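Local coordinates for aminoglycoside phosphotransferase (Alicyclobacillus acidocaldarius subsp. acidocaldarius, PDB 4PDY), which probably acts as a phosphotransferase built on the protein-kinase-like fold, although the substrate it modifies is not established, at residues V111-A116 with C231-P235; L304-I308 with A324-Y328; R59-P64 with F103-V107. Where two conformers were deposited one is given. Numbering follows the deposited sequence.

Contact 1 of 3, residues V111-A116 with C231-P235; sequences VSGQPA and CLYTP. With HIS (histidine), chain B.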
ATOM      1  N   VAL A 111       4.393   6.103 -18.012  1.00 15.24           N
ATOM      2  CA  VAL A 111       4.810   7.171 -17.127  1.00 16.64           C
ATOM      3  C   VAL A 111       6.301   7.073 -16.880  1.00 16.19           C
ATOM      4  O   VAL A 111       6.780   6.088 -16.329  1.00 16.61           O
ATOM      5  CB  VAL A 111       4.080   7.097 -15.774  1.00 17.64           C
ATOM      6  CG1 VAL A 111       4.563   8.237 -14.903  1.00 16.50           C
ATOM      7  CG2 VAL A 111       2.581   7.148 -15.997  1.00 19.85           C
ATOM      8  N   SER A 112       7.029   8.099 -17.310  1.00 19.07           N
ATOM      9  CA  SER A 112       8.458   8.173 -17.077  1.00 20.88           C
ATOM     10  C   SER A 112       8.708   8.492 -15.615  1.00 17.23           C
ATOM     11  O   SER A 112       8.114   9.410 -15.056  1.00 20.87           O
ATOM     12  CB  SER A 112       9.103   9.264 -17.949  1.00 23.18           C
ATOM     13  OG  SER A 112       8.905   9.002 -19.321  1.00 29.69           O
ATOM     14  N   GLY A 113       9.588   7.728 -14.994  1.00 18.23           N
ATOM     15  CA  GLY A 113       9.906   7.927 -13.568  1.00 19.94           C
ATOM     16  C   GLY A 113      10.575   6.727 -12.944  1.00 20.41           C
ATOM     17  O   GLY A 113      10.831   5.722 -13.625  1.00 25.48           O
ATOM     18  N   GLN A 114      10.837   6.821 -11.646  0.50 15.78           N
ATOM     19  CA  GLN A 114      11.478   5.766 -10.907  0.50 17.38           C
ATOM     20  C   GLN A 114      10.582   5.399  -9.746  0.50 15.75           C
ATOM     21  O   GLN A 114       9.840   6.239  -9.251  0.50 15.87           O
ATOM     22  CB  GLN A 114      12.810   6.250 -10.361  0.50 18.73           C
ATOM     23  CG  GLN A 114      12.634   7.316  -9.301  0.50 20.35           C
ATOM     24  CD  GLN A 114      13.920   8.035  -9.000  0.50 23.20           C
ATOM     25  OE1 GLN A 114      14.166   9.125  -9.513  0.50 28.41           O
ATOM     26  NE2 GLN A 114      14.761   7.419  -8.191  0.50 21.13           N
ATOM     27  N   PRO A 115      10.658   4.145  -9.298  1.00 15.18           N
ATOM     28  CA  PRO A 115       9.876   3.735  -8.140  1.00 14.62           C
ATOM     29  C   PRO A 115      10.290   4.638  -6.974  1.00 14.89           C
ATOM     30  O   PRO A 115      11.477   4.895  -6.785  1.00 16.89           O
ATOM     31  CB  PRO A 115      10.305   2.277  -7.930  1.00 18.85           C
ATOM     32  CG  PRO A 115      11.651   2.171  -8.572  1.00 22.36           C
ATOM     33  CD  PRO A 115      11.575   3.079  -9.753  1.00 19.74           C
ATOM     34  N   ALA A 116       9.322   5.152  -6.225  1.00 13.72           N
ATOM     35  CA  ALA A 116       9.624   6.094  -5.154  1.00 12.93           C
ATOM     36  C   ALA A 116      10.571   5.464  -4.137  1.00 12.40           C
ATOM     37  O   ALA A 116      10.443   4.295  -3.782  1.00 16.15           O
ATOM     38  CB  ALA A 116       8.351   6.538  -4.444  1.00 12.88           C
ATOM     39  N   CYS A 231       4.273   3.794  -7.199  1.00 10.82           N
ATOM     40  CA  CYS A 231       4.374   5.206  -6.848  1.00 10.75           C
ATOM     41  C   CYS A 231       5.560   5.775  -7.618  1.00 11.57           C
ATOM     42  O   CYS A 231       6.675   5.751  -7.144  1.00 12.41           O
ATOM     43  CB  CYS A 231       4.575   5.368  -5.331  1.00 10.36           C
ATOM     44  SG  CYS A 231       3.231   4.696  -4.331  1.00 12.69           S
ATOM     45  N   LEU A 232       5.303   6.256  -8.821  1.00 10.40           N
ATOM     46  CA  LEU A 232       6.403   6.627  -9.706  1.00 11.18           C
ATOM     47  C   LEU A 232       6.775   8.096  -9.505  1.00  9.99           C
ATOM     48  O   LEU A 232       5.953   8.986  -9.727  1.00 11.85           O
ATOM     49  CB  LEU A 232       5.962   6.391 -11.135  1.00 13.58           C
ATOM     50  CG  LEU A 232       5.641   4.933 -11.453  1.00 16.25           C
ATOM     51  CD1 LEU A 232       5.221   4.812 -12.899  1.00 16.38           C
ATOM     52  CD2 LEU A 232       6.819   4.021 -11.155  1.00 21.60           C
ATOM     53  N   TYR A 233       8.006   8.331  -9.062  1.00 11.65           N
ATOM     54  CA  TYR A 233       8.538   9.678  -8.881  1.00 10.88           C
ATOM     55  C   TYR A 233       9.122  10.118 -10.231  1.00 11.07           C
ATOM     56  O   TYR A 233      10.025   9.470 -10.792  1.00 13.53           O
ATOM     57  CB  TYR A 233       9.612   9.692  -7.804  1.00 11.01           C
ATOM     58  CG  TYR A 233      10.038  11.071  -7.399  1.00 11.42           C
ATOM     59  CD1 TYR A 233       9.361  11.750  -6.392  1.00 12.25           C
ATOM     60  CD2 TYR A 233      11.101  11.705  -8.014  1.00 12.60           C
ATOM     61  CE1 TYR A 233       9.719  13.027  -6.014  1.00 13.38           C
ATOM     62  CE2 TYR A 233      11.472  12.976  -7.666  1.00 13.69           C
ATOM     63  CZ  TYR A 233      10.790  13.642  -6.648  1.00 13.08           C
ATOM     64  OH  TYR A 233      11.165  14.910  -6.293  1.00 16.95           O
ATOM     65  N   THR A 234       8.546  11.181 -10.775  1.00 11.96           N
ATOM     66  CA  THR A 234       8.778  11.562 -12.167  1.00 13.13           C
ATOM     67  C   THR A 234       9.860  12.639 -12.282  1.00 13.99           C
ATOM     68  O   THR A 234      10.229  13.270 -11.289  1.00 14.21           O
ATOM     69  CB  THR A 234       7.511  12.163 -12.801  1.00 14.31           C
ATOM     70  OG1 THR A 234       7.270  13.444 -12.216  1.00 14.92           O
ATOM     71  CG2 THR A 234       6.293  11.253 -12.641  1.00 15.41           C
ATOM     72  N   PRO A 235      10.366  12.886 -13.508  1.00 15.49           N
ATOM     73  CA  PRO A 235      11.285  13.999 -13.715  1.00 15.33           C
ATOM     74  C   PRO A 235      10.707  15.396 -13.381  1.00 15.29           C
ATOM     75  O   PRO A 235      11.468  16.342 -13.195  1.00 18.26           O
ATOM     76  CB  PRO A 235      11.656  13.868 -15.205  1.00 17.94           C
ATOM     77  CG  PRO A 235      11.384  12.448 -15.541  1.00 19.69           C
ATOM     78  CD  PRO A 235      10.220  12.041 -14.704  1.00 16.44           C
TER
HETATM   79  N   HIS B 401       8.167   4.131 -15.597  1.00 46.96           N
HETATM   80  CA  HIS B 401       7.924   3.031 -14.670  1.00 42.08           C
HETATM   81  C   HIS B 401       9.262   2.498 -14.167  1.00 36.73           C
HETATM   82  O   HIS B 401       9.789   1.561 -14.650  1.00 48.44           O
HETATM   83  CB  HIS B 401       7.144   1.890 -15.336  1.00 46.47           C
HETATM   84  CG  HIS B 401       5.720   2.219 -15.682  1.00 39.56           C
HETATM   85  ND1 HIS B 401       4.679   1.360 -15.398  1.00 40.71           N
HETATM   86  CD2 HIS B 401       5.166   3.286 -16.307  1.00 36.94           C
HETATM   87  CE1 HIS B 401       3.545   1.889 -15.824  1.00 28.64           C
HETATM   88  NE2 HIS B 401       3.810   3.060 -16.373  1.00 28.08           N
HETATM   89  OXT HIS B 401       9.836   3.047 -13.219  1.00 52.14           O
HETATM   90  O   HOH W   1      12.520  10.399 -11.607  1.00 34.46           O
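L232 packs its side chain against V111 and the bound histidine: its CD1 lies 3.8 Å from V111 CB and 3.7 Å from CA of the histidine. P115 is on the same face of the strand pair, while Q114 and Y233 occupy the other. The pairing is short and antiparallel. Q114 and Y233 form a hydrogen-bonded pair, with Q114 N to Y233 O at 2.9 Å and Y233 N to Q114 O at 2.8 Å; farther on, A116 N donates to C231 O at 2.9 Å. G113 is fully extended, its CA only 3.2 Å from Y233 O, so a CB there would clash with that oxygen. By analogy with protein-kinase-like folds, 111-116 probably corresponds to the interlobe linker along one side of the nucleotide pocket and 231-233 to the short C-lobe strand at its floor; no nucleotide is bound here. The ligand is a histidine, whose N donates to V111 O at 2.5 Å. At the edge, a water bridges Q114 OE1 (3.0 Å) and Y233 O (2.8 Å). The phenol of Y233 leads away, its OH bonded to E122 and its ring stacked on H123, while L232 pairs through its backbone with V240 of strand 239-241.

Contact 2 of 3, residues L304-I308 with A324-Y328; sequences LPWRI and ALQQY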
ATOM      1  N   LEU A 304       5.007  -6.023  11.673  1.00 11.32           N
ATOM      2  CA  LEU A 304       6.060  -6.796  11.019  1.00 11.37           C
ATOM      3  C   LEU A 304       6.378  -8.094  11.780  1.00 11.19           C
ATOM      4  O   LEU A 304       6.438  -9.165  11.177  1.00 11.26           O
ATOM      5  CB  LEU A 304       7.295  -5.922  10.714  1.00 15.62           C
ATOM      6  CG  LEU A 304       8.567  -6.487  10.094  1.00 23.79           C
ATOM      7  CD1 LEU A 304       9.246  -5.438   9.220  1.00 30.63           C
ATOM      8  CD2 LEU A 304       9.504  -6.895  11.215  1.00 28.20           C
ATOM      9  N   PRO A 305       6.597  -8.014  13.105  1.00 11.33           N
ATOM     10  CA  PRO A 305       6.770  -9.274  13.828  1.00 10.65           C
ATOM     11  C   PRO A 305       5.611 -10.257  13.629  1.00  9.67           C
ATOM     12  O   PRO A 305       5.843 -11.459  13.488  1.00 10.97           O
ATOM     13  CB  PRO A 305       6.886  -8.828  15.287  1.00 12.79           C
ATOM     14  CG  PRO A 305       7.485  -7.472  15.187  1.00 13.32           C
ATOM     15  CD  PRO A 305       6.864  -6.859  13.970  1.00 12.86           C
ATOM     16  N   TRP A 306       4.368  -9.753  13.639  1.00  9.18           N
ATOM     17  CA  TRP A 306       3.221 -10.610  13.383  1.00  9.76           C
ATOM     18  C   TRP A 306       3.369 -11.277  12.017  1.00 10.46           C
ATOM     19  O   TRP A 306       3.233 -12.472  11.882  1.00 10.30           O
ATOM     20  CB  TRP A 306       1.867  -9.853  13.496  1.00 10.54           C
ATOM     21  CG  TRP A 306       0.841 -10.694  12.892  1.00 10.42           C
ATOM     22  CD1 TRP A 306       0.306 -11.855  13.409  1.00 10.44           C
ATOM     23  CD2 TRP A 306       0.371 -10.608  11.545  1.00 11.04           C
ATOM     24  NE1 TRP A 306      -0.500 -12.449  12.480  1.00 11.73           N
ATOM     25  CE2 TRP A 306      -0.453 -11.725  11.316  1.00 10.79           C
ATOM     26  CE3 TRP A 306       0.580  -9.695  10.508  1.00 12.35           C
ATOM     27  CZ2 TRP A 306      -1.104 -11.922  10.119  1.00 14.10           C
ATOM     28  CZ3 TRP A 306      -0.060  -9.907   9.320  1.00 12.97           C
ATOM     29  CH2 TRP A 306      -0.893 -11.004   9.137  1.00 13.95           C
ATOM     30  N   ARG A 307       3.622 -10.456  11.010  1.00  9.97           N
ATOM     31  CA  ARG A 307       3.618 -10.966   9.622  1.00 10.39           C
ATOM     32  C   ARG A 307       4.717 -12.022   9.380  1.00 10.78           C
ATOM     33  O   ARG A 307       4.476 -13.071   8.779  1.00 11.49           O
ATOM     34  CB  ARG A 307       3.734  -9.811   8.627  1.00 13.80           C
ATOM     35  CG  ARG A 307       3.597 -10.257   7.172  1.00 16.91           C
ATOM     36  CD  ARG A 307       3.891  -9.183   6.123  1.00 24.84           C
ATOM     37  NE  ARG A 307       4.971  -8.265   6.482  1.00 35.11           N
ATOM     38  CZ  ARG A 307       6.235  -8.317   6.049  1.00 40.92           C
ATOM     39  NH1 ARG A 307       6.649  -9.270   5.220  1.00 48.79           N
ATOM     40  NH2 ARG A 307       7.103  -7.403   6.467  1.00 53.26           N
ATOM     41  N   ILE A 308       5.909 -11.718   9.869  1.00  9.68           N
ATOM     42  CA  ILE A 308       7.060 -12.592   9.727  1.00 12.02           C
ATOM     43  C   ILE A 308       6.852 -13.900  10.516  1.00  9.91           C
ATOM     44  O   ILE A 308       7.067 -14.997  10.012  1.00 10.79           O
ATOM     45  CB  ILE A 308       8.344 -11.887  10.230  1.00 14.01           C
ATOM     46  CG1 ILE A 308       8.608 -10.599   9.456  1.00 15.02           C
ATOM     47  CG2 ILE A 308       9.537 -12.825  10.195  1.00 14.37           C
ATOM     48  CD1 ILE A 308       9.465  -9.669  10.270  1.00 18.90           C
ATOM     49  N   ALA A 324      14.652 -10.385   8.840  1.00 12.38           N
ATOM     50  CA  ALA A 324      13.644  -9.348   9.094  1.00 13.17           C
ATOM     51  C   ALA A 324      13.400  -9.090  10.585  1.00 12.55           C
ATOM     52  O   ALA A 324      13.316  -7.944  11.005  1.00 13.47           O
ATOM     53  CB  ALA A 324      12.343  -9.708   8.410  1.00 14.27           C
ATOM     54  N   LEU A 325      13.333 -10.162  11.376  1.00 11.18           N
ATOM     55  CA  LEU A 325      13.096  -9.997  12.808  1.00 11.93           C
ATOM     56  C   LEU A 325      14.319  -9.367  13.497  1.00 11.71           C
ATOM     57  O   LEU A 325      14.181  -8.539  14.409  1.00 12.38           O
ATOM     58  CB  LEU A 325      12.733 -11.326  13.447  1.00 12.01           C
ATOM     59  CG  LEU A 325      12.186 -11.193  14.868  1.00 12.24           C
ATOM     60  CD1 LEU A 325      10.840 -10.502  14.862  1.00 14.25           C
ATOM     61  CD2 LEU A 325      12.065 -12.564  15.490  1.00 12.94           C
ATOM     62  N   GLN A 326      15.523  -9.712  13.016  1.00 13.48           N
ATOM     63  CA  GLN A 326      16.744  -9.102  13.532  1.00 12.52           C
ATOM     64  C   GLN A 326      16.748  -7.593  13.279  1.00 13.58           C
ATOM     65  O   GLN A 326      17.081  -6.800  14.174  1.00 15.15           O
ATOM     66  CB  GLN A 326      18.004  -9.719  12.918  1.00 14.21           C
ATOM     67  CG  GLN A 326      18.321 -11.109  13.447  1.00 14.83           C
ATOM     68  CD  GLN A 326      19.378 -11.845  12.651  1.00 13.98           C
ATOM     69  OE1 GLN A 326      19.587 -11.576  11.466  1.00 17.92           O
ATOM     70  NE2 GLN A 326      20.060 -12.750  13.298  1.00 15.03           N
ATOM     71  N   GLN A 327      16.374  -7.191  12.067  1.00 13.87           N
ATOM     72  CA  GLN A 327      16.307  -5.774  11.758  1.00 17.87           C
ATOM     73  C   GLN A 327      15.256  -5.061  12.602  1.00 15.02           C
ATOM     74  O   GLN A 327      15.483  -3.933  13.031  1.00 15.14           O
ATOM     75  CB  GLN A 327      16.031  -5.522  10.273  1.00 20.77           C
ATOM     76  CG  GLN A 327      15.779  -4.046   9.956  1.00 27.00           C
ATOM     77  CD  GLN A 327      16.029  -3.664   8.514  1.00 37.98           C
ATOM     78  OE1 GLN A 327      17.018  -4.088   7.905  1.00 52.37           O
ATOM     79  NE2 GLN A 327      15.148  -2.824   7.960  1.00 45.96           N
ATOM     80  N   TYR A 328      14.119  -5.712  12.849  1.00 13.88           N
ATOM     81  CA  TYR A 328      13.102  -5.102  13.703  1.00 13.38           C
ATOM     82  C   TYR A 328      13.670  -4.883  15.113  1.00 13.51           C
ATOM     83  O   TYR A 328      13.478  -3.833  15.719  1.00 13.71           O
ATOM     84  CB  TYR A 328      11.869  -5.994  13.775  1.00 13.47           C
ATOM     85  CG  TYR A 328      10.709  -5.357  14.536  1.00 14.20           C
ATOM     86  CD1 TYR A 328       9.801  -4.537  13.882  1.00 14.17           C
ATOM     87  CD2 TYR A 328      10.552  -5.551  15.891  1.00 13.83           C
ATOM     88  CE1 TYR A 328       8.757  -3.941  14.558  1.00 15.09           C
ATOM     89  CE2 TYR A 328       9.497  -4.974  16.563  1.00 15.24           C
ATOM     90  CZ  TYR A 328       8.609  -4.170  15.888  1.00 14.58           C
ATOM     91  OH  TYR A 328       7.549  -3.578  16.539  1.00 16.25           O
TER
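The segments 304-308 and 324-328 run almost antiparallel, 166° between their directions, with their short axes 10.0 Å apart at closest approach, as parts of the two arms of a helical hairpin. No hydrogen bond crosses between the segments; the fit is one of shape. The boldest bump is the ring of P305, whose CG sits 3.5 Å from the centroid of the Y328 ring and only 11° off its normal, a CH-pi contact squarely over the face. On its CB side, P305 reaches L325 CD1 at 4.3 Å, so the proline fills the hollow between Y328 and L325. Being in the first turn of helix 303-315, it gives up no helical hydrogen bond for lack of an NH. L304 fills the neighbouring dip, its CD2 3.6 Å from Y328 CD1 and 4.0 Å from A324 O. The small A324 makes the shallow spot in the facing helix, and I308 runs into it, with CD1 3.4 Å from A324 CB and 4.1 Å from L325 N. Around this hairpin of the C-terminal helical region, F181 of helix 180-187 packs against I308 and L325, while helix 189-203 brings L192 onto P305 and E191 onto Y328. W306 turns to helix 154-173, where its NE1 bonds D164.

Contact 3 of 3, residues R59-P64 with F103-V107; sequences RSSIAP and FTYYV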
ATOM      1  N   ARG A  59      -1.837  -7.522 -17.485  1.00 10.64           N
ATOM      2  CA  ARG A  59      -2.650  -8.708 -17.385  1.00 10.71           C
ATOM      3  C   ARG A  59      -3.165  -8.763 -15.944  1.00 13.00           C
ATOM      4  O   ARG A  59      -2.371  -8.804 -14.987  1.00 13.65           O
ATOM      5  CB  ARG A  59      -1.827  -9.945 -17.669  1.00 11.31           C
ATOM      6  CG  ARG A  59      -2.612 -11.234 -17.553  1.00 13.33           C
ATOM      7  CD  ARG A  59      -1.745 -12.463 -17.728  1.00 14.70           C
ATOM      8  NE  ARG A  59      -1.427 -12.741 -19.133  1.00 17.05           N
ATOM      9  CZ  ARG A  59      -0.226 -12.683 -19.706  1.00 17.58           C
ATOM     10  NH1 ARG A  59       0.861 -12.287 -19.052  1.00 19.09           N
ATOM     11  NH2 ARG A  59      -0.126 -13.033 -20.979  1.00 19.92           N
ATOM     12  N   SER A  60      -4.483  -8.747 -15.798  0.50 12.31           N
ATOM     13  CA  SER A  60      -5.115  -8.709 -14.487  0.50 12.35           C
ATOM     14  C   SER A  60      -6.150  -9.825 -14.368  0.50 11.32           C
ATOM     15  O   SER A  60      -6.586 -10.401 -15.367  0.50 12.16           O
ATOM     16  CB  SER A  60      -5.765  -7.336 -14.265  0.50 10.30           C
ATOM     17  OG  SER A  60      -6.392  -7.239 -12.988  0.50 11.43           O
ATOM     18  N   SER A  61      -6.518 -10.149 -13.132  1.00 12.20           N
ATOM     19  CA  SER A  61      -7.640 -11.029 -12.874  1.00 13.21           C
ATOM     20  C   SER A  61      -8.856 -10.262 -12.349  1.00 12.88           C
ATOM     21  O   SER A  61      -9.850 -10.885 -12.001  1.00 15.65           O
ATOM     22  CB  SER A  61      -7.212 -12.171 -11.952  1.00 17.24           C
ATOM     23  OG  SER A  61      -6.427 -13.111 -12.689  1.00 23.19           O
ATOM     24  N   ILE A  62      -8.827  -8.932 -12.368  1.00 11.43           N
ATOM     25  CA  ILE A  62     -10.013  -8.182 -11.948  1.00 11.57           C
ATOM     26  C   ILE A  62     -11.166  -8.426 -12.903  1.00 12.54           C
ATOM     27  O   ILE A  62     -10.987  -8.682 -14.095  1.00 13.34           O
ATOM     28  CB  ILE A  62      -9.803  -6.658 -11.778  1.00 14.52           C
ATOM     29  CG1 ILE A  62      -9.496  -5.951 -13.101  1.00 15.31           C
ATOM     30  CG2 ILE A  62      -8.753  -6.375 -10.726  1.00 16.72           C
ATOM     31  CD1 ILE A  62      -9.463  -4.445 -12.924  1.00 16.86           C
ATOM     32  N   ALA A  63     -12.377  -8.389 -12.371  1.00 12.45           N
ATOM     33  CA  ALA A  63     -13.563  -8.514 -13.194  1.00 12.36           C
ATOM     34  C   ALA A  63     -13.729  -7.313 -14.120  1.00 12.01           C
ATOM     35  O   ALA A  63     -13.372  -6.185 -13.756  1.00 12.96           O
ATOM     36  CB  ALA A  63     -14.774  -8.655 -12.298  1.00 14.54           C
ATOM     37  N   PRO A  64     -14.319  -7.526 -15.310  1.00 13.83           N
ATOM     38  CA  PRO A  64     -14.557  -6.384 -16.189  1.00 15.83           C
ATOM     39  C   PRO A  64     -15.362  -5.270 -15.531  1.00 14.17           C
ATOM     40  O   PRO A  64     -15.044  -4.104 -15.733  1.00 13.72           O
ATOM     41  CB  PRO A  64     -15.296  -7.004 -17.374  1.00 19.35           C
ATOM     42  CG  PRO A  64     -14.760  -8.390 -17.441  1.00 21.42           C
ATOM     43  CD  PRO A  64     -14.510  -8.803 -16.020  1.00 17.24           C
ATOM     44  N   PHE A 103      -8.439 -13.601 -18.569  1.00 11.80           N
ATOM     45  CA  PHE A 103      -7.751 -12.421 -18.036  1.00 11.50           C
ATOM     46  C   PHE A 103      -8.387 -11.132 -18.550  1.00  9.43           C
ATOM     47  O   PHE A 103      -8.946 -11.102 -19.640  1.00 10.55           O
ATOM     48  CB  PHE A 103      -6.276 -12.409 -18.456  1.00 11.56           C
ATOM     49  CG  PHE A 103      -5.442 -13.495 -17.830  1.00 12.97           C
ATOM     50  CD1 PHE A 103      -5.212 -13.519 -16.457  1.00 13.21           C
ATOM     51  CD2 PHE A 103      -4.890 -14.495 -18.608  1.00 13.67           C
ATOM     52  CE1 PHE A 103      -4.425 -14.504 -15.896  1.00 15.72           C
ATOM     53  CE2 PHE A 103      -4.090 -15.469 -18.059  1.00 14.12           C
ATOM     54  CZ  PHE A 103      -3.859 -15.489 -16.699  1.00 15.34           C
ATOM     55  N   THR A 104      -8.272 -10.081 -17.746  1.00  9.91           N
ATOM     56  CA  THR A 104      -8.682  -8.747 -18.127  1.00 10.08           C
ATOM     57  C   THR A 104      -7.403  -7.955 -18.376  1.00 10.84           C
ATOM     58  O   THR A 104      -6.592  -7.788 -17.488  1.00 12.39           O
ATOM     59  CB  THR A 104      -9.507  -8.075 -16.996  1.00 11.13           C
ATOM     60  OG1 THR A 104     -10.669  -8.872 -16.731  1.00 12.61           O
ATOM     61  CG2 THR A 104      -9.910  -6.645 -17.347  1.00 12.11           C
ATOM     62  N   TYR A 105      -7.219  -7.497 -19.606  1.00  9.96           N
ATOM     63  CA  TYR A 105      -6.066  -6.693 -19.982  1.00 10.09           C
ATOM     64  C   TYR A 105      -6.459  -5.236 -20.072  1.00  8.62           C
ATOM     65  O   TYR A 105      -7.491  -4.909 -20.650  1.00  9.55           O
ATOM     66  CB  TYR A 105      -5.548  -7.160 -21.343  1.00 10.62           C
ATOM     67  CG  TYR A 105      -5.031  -8.579 -21.353  1.00  9.58           C
ATOM     68  CD1 TYR A 105      -3.718  -8.860 -20.980  1.00 10.57           C
ATOM     69  CD2 TYR A 105      -5.855  -9.637 -21.698  1.00 10.53           C
ATOM     70  CE1 TYR A 105      -3.234 -10.149 -20.991  1.00 12.62           C
ATOM     71  CE2 TYR A 105      -5.385 -10.939 -21.682  1.00 10.14           C
ATOM     72  CZ  TYR A 105      -4.088 -11.197 -21.305  1.00 11.16           C
ATOM     73  OH  TYR A 105      -3.589 -12.478 -21.343  1.00 12.83           O
ATOM     74  N   TYR A 106      -5.602  -4.368 -19.553  1.00  9.84           N
ATOM     75  CA  TYR A 106      -5.787  -2.936 -19.771  1.00  9.59           C
ATOM     76  C   TYR A 106      -4.454  -2.262 -19.955  1.00  8.75           C
ATOM     77  O   TYR A 106      -3.441  -2.763 -19.492  1.00  9.67           O
ATOM     78  CB  TYR A 106      -6.633  -2.292 -18.639  1.00  9.64           C
ATOM     79  CG  TYR A 106      -6.011  -2.330 -17.272  1.00 10.42           C
ATOM     80  CD1 TYR A 106      -5.165  -1.327 -16.848  1.00 10.37           C
ATOM     81  CD2 TYR A 106      -6.328  -3.339 -16.366  1.00 10.33           C
ATOM     82  CE1 TYR A 106      -4.562  -1.346 -15.611  1.00 10.03           C
ATOM     83  CE2 TYR A 106      -5.733  -3.361 -15.112  1.00 11.08           C
ATOM     84  CZ  TYR A 106      -4.864  -2.352 -14.725  1.00 11.08           C
ATOM     85  OH  TYR A 106      -4.268  -2.342 -13.479  1.00 13.13           O
ATOM     86  N   VAL A 107      -4.493  -1.136 -20.661  1.00  9.06           N
ATOM     87  CA  VAL A 107      -3.300  -0.470 -21.155  1.00  9.55           C
ATOM     88  C   VAL A 107      -3.348   0.983 -20.704  1.00  9.36           C
ATOM     89  O   VAL A 107      -4.396   1.633 -20.767  1.00 10.16           O
ATOM     90  CB  VAL A 107      -3.263  -0.553 -22.702  1.00  9.78           C
ATOM     91  CG1 VAL A 107      -2.078   0.202 -23.254  1.00 10.79           C
ATOM     92  CG2 VAL A 107      -3.235  -2.000 -23.194  1.00 10.55           C
TER
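This contact belongs to the antiparallel sheet of the N-terminal lobe in the protein-kinase-like fold, at the point where strand 54-60 ends and the chain turns into helix 64-79. S60 and T104 form the hydrogen-bonded pair: S60 N donates to T104 O at 2.9 Å, and T104 N to S60 O, also at 2.9 Å. R59 and Y105 form the adjoining non-hydrogen-bonded pair, their side chains on the face away from S60 and T104. There the R59 chain lies flat over F103, its CD 3.6 Å straight above the ring centroid, a CH-pi contact, and its NE donates to Y105 OH at 3.1 Å. The guanidinium goes on to the backbone oxygen of P21. On the other face the turn is secured twice. S60 OG accepts from I62 N at 3.0 Å, making an ST turn, and T104 OG1 donates to I62 O at 2.7 Å, just before the N-cap residue A63; the same hydroxyl also bonds R99. S60 CB rests 4.1 Å from Y106 CE2, while Y106 OH bonds E245. Strand 103-109 is hydrogen-bonded along one edge to strand 54-60, through Y106 and K58 among others, and also to strands 98-100 and 88-89, by way of V98 and V89. I62 leans onto C67 and M70 of helix 64-79.

In the fold
Contact 2 is the buried one, with none of its touching residues exposed; contacts 1 and 3 are partly buried. They differ in chemistry accordingly: apolar side chains and a proline-on-tyrosine fit join the helices of contact 2, whereas the three hydrogen bonds across contact 1 are all backbone to backbone, and contact 3 divides its four evenly between backbone pairs and bonds that use a side chain. Contacts 3 and 1 follow one another along the chain, since strand 103-109 runs on into the 111-116 segment, yet their centres are 23 Å apart. Contact 1 holds the histidine directly; in contact 3 the side chain of Y106 is about 9 Å from the bound histidine. Contact 2 lies across the chain's centre from contact 3, their centres 34 Å apart.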